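Local atomic coordinates of long form D7clu1 salivary protein (Culex quinquefasciatus, PDB entry 6V4C), a protein that binds and sequesters adenine nucleotides, above all ATP and ADP, and inhibits platelet aggregation while the female mosquito feeds on vertebrate blood. Residues R207-V212 with E249-K254. Sequence-based numbering, arbitrary orientation.
Sequences RGLHAV and EQLFMK. With ZN (zinc ion), chain L.
Val212 and Lys254 pack against each other at the C-terminal side of 207-212. The side chain of Val212 leaves the backbone toward helix 249-263, with CG1 3.6 Å from Lys254 O, a van der Waals approach to the backbone. Lys254 comes back the other way: its chain is extended throughout, with CG anti to the backbone N (chi1 -178°), and this carries CE alongside the valine, 3.9 Å from Val212 CB. The ammonium NZ ends 3.8 Å from Val212 O, too far for a hydrogen bond. About one turn earlier on both segments, Leu209 and Leu251 cross at about a right angle, methyl to methyl, with Leu209 CD2 3.9 Å from Leu251 CD2. No hydrogen bond joins the segments. Here helix 202-211 and the residue after it pack on helix 249-263, in the second of the two all-helical, odorant-binding-protein-like (PBP/GOBP) domains of a long D7 protein. Around it, Leu209 also touches Val255 and Val212 touches Tyr258, both on helix 249-263, while Tyr277, from a loop, touches both Val212 and Lys254. Phe252 leaves the backbone away from 207-212, and its ring meets Tyr240 edge-to-face. At the start of its helix, Glu249 OE2 lies 2.0 Å from zinc and OE1 a longer 2.7 Å, with His172 ND1 as a further ligand.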
ATOM      1  N   ARG A 207      -5.331  11.251  -0.085  1.00 42.37           N
ATOM      2  CA  ARG A 207      -5.678  10.253   0.924  1.00 44.88           C
ATOM      3  C   ARG A 207      -5.010  10.569   2.254  1.00 43.02           C
ATOM      4  O   ARG A 207      -5.626  10.427   3.316  1.00 41.64           O
ATOM      5  CB  ARG A 207      -5.274   8.855   0.451  1.00 45.82           C
ATOM      6  CG  ARG A 207      -6.082   8.326  -0.718  1.00 49.62           C
ATOM      7  CD  ARG A 207      -5.633   6.925  -1.114  1.00 53.11           C
ATOM      8  NE  ARG A 207      -5.937   5.932  -0.087  1.00 55.52           N
ATOM      9  CZ  ARG A 207      -7.048   5.201  -0.061  1.00 57.54           C
ATOM     10  NH1 ARG A 207      -7.962   5.350  -1.010  1.00 56.35           N
ATOM     11  NH2 ARG A 207      -7.244   4.319   0.912  1.00 56.78           N
ATOM     12  N   GLY A 208      -3.749  11.008   2.211  1.00 35.76           N
ATOM     13  CA  GLY A 208      -3.054  11.358   3.439  1.00 34.10           C
ATOM     14  C   GLY A 208      -3.681  12.538   4.155  1.00 35.67           C
ATOM     15  O   GLY A 208      -3.724  12.573   5.388  1.00 33.97           O
ATOM     16  N   LEU A 209      -4.175  13.522   3.396  1.00 38.24           N
ATOM     17  CA  LEU A 209      -4.824  14.681   4.004  1.00 37.71           C
ATOM     18  C   LEU A 209      -6.159  14.301   4.631  1.00 38.75           C
ATOM     19  O   LEU A 209      -6.479  14.725   5.749  1.00 40.59           O
ATOM     20  CB  LEU A 209      -5.034  15.770   2.952  1.00 41.14           C
ATOM     21  CG  LEU A 209      -3.835  16.641   2.575  1.00 39.40           C
ATOM     22  CD1 LEU A 209      -4.122  17.362   1.270  1.00 40.81           C
ATOM     23  CD2 LEU A 209      -3.545  17.636   3.682  1.00 38.30           C
ATOM     24  N   HIS A 210      -6.961  13.512   3.915  1.00 40.71           N
ATOM     25  CA  HIS A 210      -8.256  13.106   4.450  1.00 40.41           C
ATOM     26  C   HIS A 210      -8.103  12.175   5.648  1.00 40.58           C
ATOM     27  O   HIS A 210      -8.979  12.143   6.520  1.00 41.31           O
ATOM     28  CB  HIS A 210      -9.100  12.473   3.342  1.00 42.35           C
ATOM     29  CG  HIS A 210      -9.269  13.353   2.139  1.00 45.03           C
ATOM     30  ND1 HIS A 210      -9.613  12.863   0.900  1.00 48.20           N
ATOM     31  CD2 HIS A 210      -9.134  14.694   1.991  1.00 44.28           C
ATOM     32  CE1 HIS A 210      -9.682  13.862   0.037  1.00 48.49           C
ATOM     33  NE2 HIS A 210      -9.399  14.982   0.675  1.00 49.87           N
ATOM     34  N   ALA A 211      -6.994  11.431   5.722  1.00 39.44           N
ATOM     35  CA  ALA A 211      -6.769  10.544   6.861  1.00 41.23           C
ATOM     36  C   ALA A 211      -6.631  11.319   8.166  1.00 38.32           C
ATOM     37  O   ALA A 211      -7.026  10.820   9.226  1.00 40.06           O
ATOM     38  CB  ALA A 211      -5.539   9.668   6.617  1.00 38.89           C
ATOM     39  N   VAL A 212      -6.074  12.524   8.115  1.00 39.39           N
ATOM     40  CA  VAL A 212      -5.959  13.374   9.295  1.00 40.73           C
ATOM     41  C   VAL A 212      -7.122  14.364   9.399  1.00 39.72           C
ATOM     42  O   VAL A 212      -7.012  15.374  10.095  1.00 41.87           O
ATOM     43  CB  VAL A 212      -4.593  14.072   9.387  1.00 41.94           C
ATOM     44  CG1 VAL A 212      -3.485  13.042   9.471  1.00 38.23           C
ATOM     45  CG2 VAL A 212      -4.381  15.002   8.196  1.00 42.40           C
ATOM     46  N   GLU A 249       4.775  23.504   6.598  1.00 37.46           N
ATOM     47  CA  GLU A 249       5.402  22.438   7.374  1.00 38.06           C
ATOM     48  C   GLU A 249       4.418  21.785   8.338  1.00 35.93           C
ATOM     49  O   GLU A 249       4.386  20.557   8.460  1.00 33.66           O
ATOM     50  CB  GLU A 249       6.615  22.973   8.137  1.00 36.72           C
ATOM     51  CG  GLU A 249       7.241  21.950   9.083  1.00 36.47           C
ATOM     52  CD  GLU A 249       8.351  22.536   9.922  1.00 38.35           C
ATOM     53  OE1 GLU A 249       8.158  23.637  10.477  1.00 38.14           O
ATOM     54  OE2 GLU A 249       9.422  21.900  10.015  1.00 35.42           O
ATOM     55  N   GLN A 250       3.611  22.590   9.029  1.00 41.27           N
ATOM     56  CA  GLN A 250       2.758  22.055  10.088  1.00 43.27           C
ATOM     57  C   GLN A 250       1.776  21.022   9.541  1.00 43.80           C
ATOM     58  O   GLN A 250       1.679  19.903  10.057  1.00 41.58           O
ATOM     59  CB  GLN A 250       2.024  23.196  10.790  1.00 48.28           C
ATOM     60  CG  GLN A 250       2.263  23.250  12.289  1.00 55.13           C
ATOM     61  CD  GLN A 250       3.737  23.355  12.656  1.00 59.87           C
ATOM     62  OE1 GLN A 250       4.194  22.715  13.604  1.00 55.66           O
ATOM     63  NE2 GLN A 250       4.484  24.167  11.913  1.00 56.56           N
ATOM     64  N   LEU A 251       1.049  21.376   8.481  1.00 37.43           N
ATOM     65  CA  LEU A 251       0.094  20.433   7.912  1.00 35.64           C
ATOM     66  C   LEU A 251       0.804  19.263   7.244  1.00 33.37           C
ATOM     67  O   LEU A 251       0.373  18.110   7.379  1.00 33.46           O
ATOM     68  CB  LEU A 251      -0.826  21.145   6.924  1.00 35.67           C
ATOM     69  CG  LEU A 251      -1.860  20.262   6.235  1.00 36.39           C
ATOM     70  CD1 LEU A 251      -2.715  19.542   7.267  1.00 37.07           C
ATOM     71  CD2 LEU A 251      -2.724  21.098   5.306  1.00 37.97           C
ATOM     72  N   PHE A 252       1.893  19.544   6.525  1.00 37.65           N
ATOM     73  CA  PHE A 252       2.626  18.490   5.829  1.00 36.39           C
ATOM     74  C   PHE A 252       3.105  17.420   6.802  1.00 36.87           C
ATOM     75  O   PHE A 252       2.940  16.219   6.555  1.00 34.99           O
ATOM     76  CB  PHE A 252       3.807  19.100   5.065  1.00 35.71           C
ATOM     77  CG  PHE A 252       4.537  18.123   4.182  1.00 35.33           C
ATOM     78  CD1 PHE A 252       4.152  17.943   2.866  1.00 36.75           C
ATOM     79  CD2 PHE A 252       5.613  17.395   4.665  1.00 35.79           C
ATOM     80  CE1 PHE A 252       4.822  17.050   2.046  1.00 38.35           C
ATOM     81  CE2 PHE A 252       6.286  16.503   3.851  1.00 34.73           C
ATOM     82  CZ  PHE A 252       5.891  16.331   2.537  1.00 35.04           C
ATOM     83  N   MET A 253       3.698  17.840   7.926  1.00 37.44           N
ATOM     84  CA  MET A 253       4.206  16.876   8.896  1.00 37.46           C
ATOM     85  C   MET A 253       3.080  16.143   9.611  1.00 37.27           C
ATOM     86  O   MET A 253       3.228  14.964   9.952  1.00 36.27           O
ATOM     87  CB  MET A 253       5.128  17.561   9.907  1.00 38.24           C
ATOM     88  CG  MET A 253       6.427  18.029   9.297  1.00 38.82           C
ATOM     89  SD  MET A 253       7.110  16.782   8.190  1.00 52.11           S
ATOM     90  CE  MET A 253       7.547  15.485   9.351  1.00 45.03           C
ATOM     91  N   LYS A 254       1.959  16.821   9.858  1.00 36.22           N
ATOM     92  CA  LYS A 254       0.795  16.140  10.410  1.00 36.82           C
ATOM     93  C   LYS A 254       0.342  15.005   9.497  1.00 36.32           C
ATOM     94  O   LYS A 254      -0.002  13.916   9.969  1.00 35.72           O
ATOM     95  CB  LYS A 254      -0.334  17.147  10.625  1.00 38.71           C
ATOM     96  CG  LYS A 254      -1.590  16.559  11.245  1.00 41.13           C
ATOM     97  CD  LYS A 254      -2.689  17.607  11.338  1.00 45.14           C
ATOM     98  CE  LYS A 254      -3.981  17.015  11.877  1.00 46.32           C
ATOM     99  NZ  LYS A 254      -5.054  18.045  11.988  1.00 51.02           N
TER
HETATM  100 ZN    ZN L 311      10.445  22.755  11.525  0.69 42.43          ZN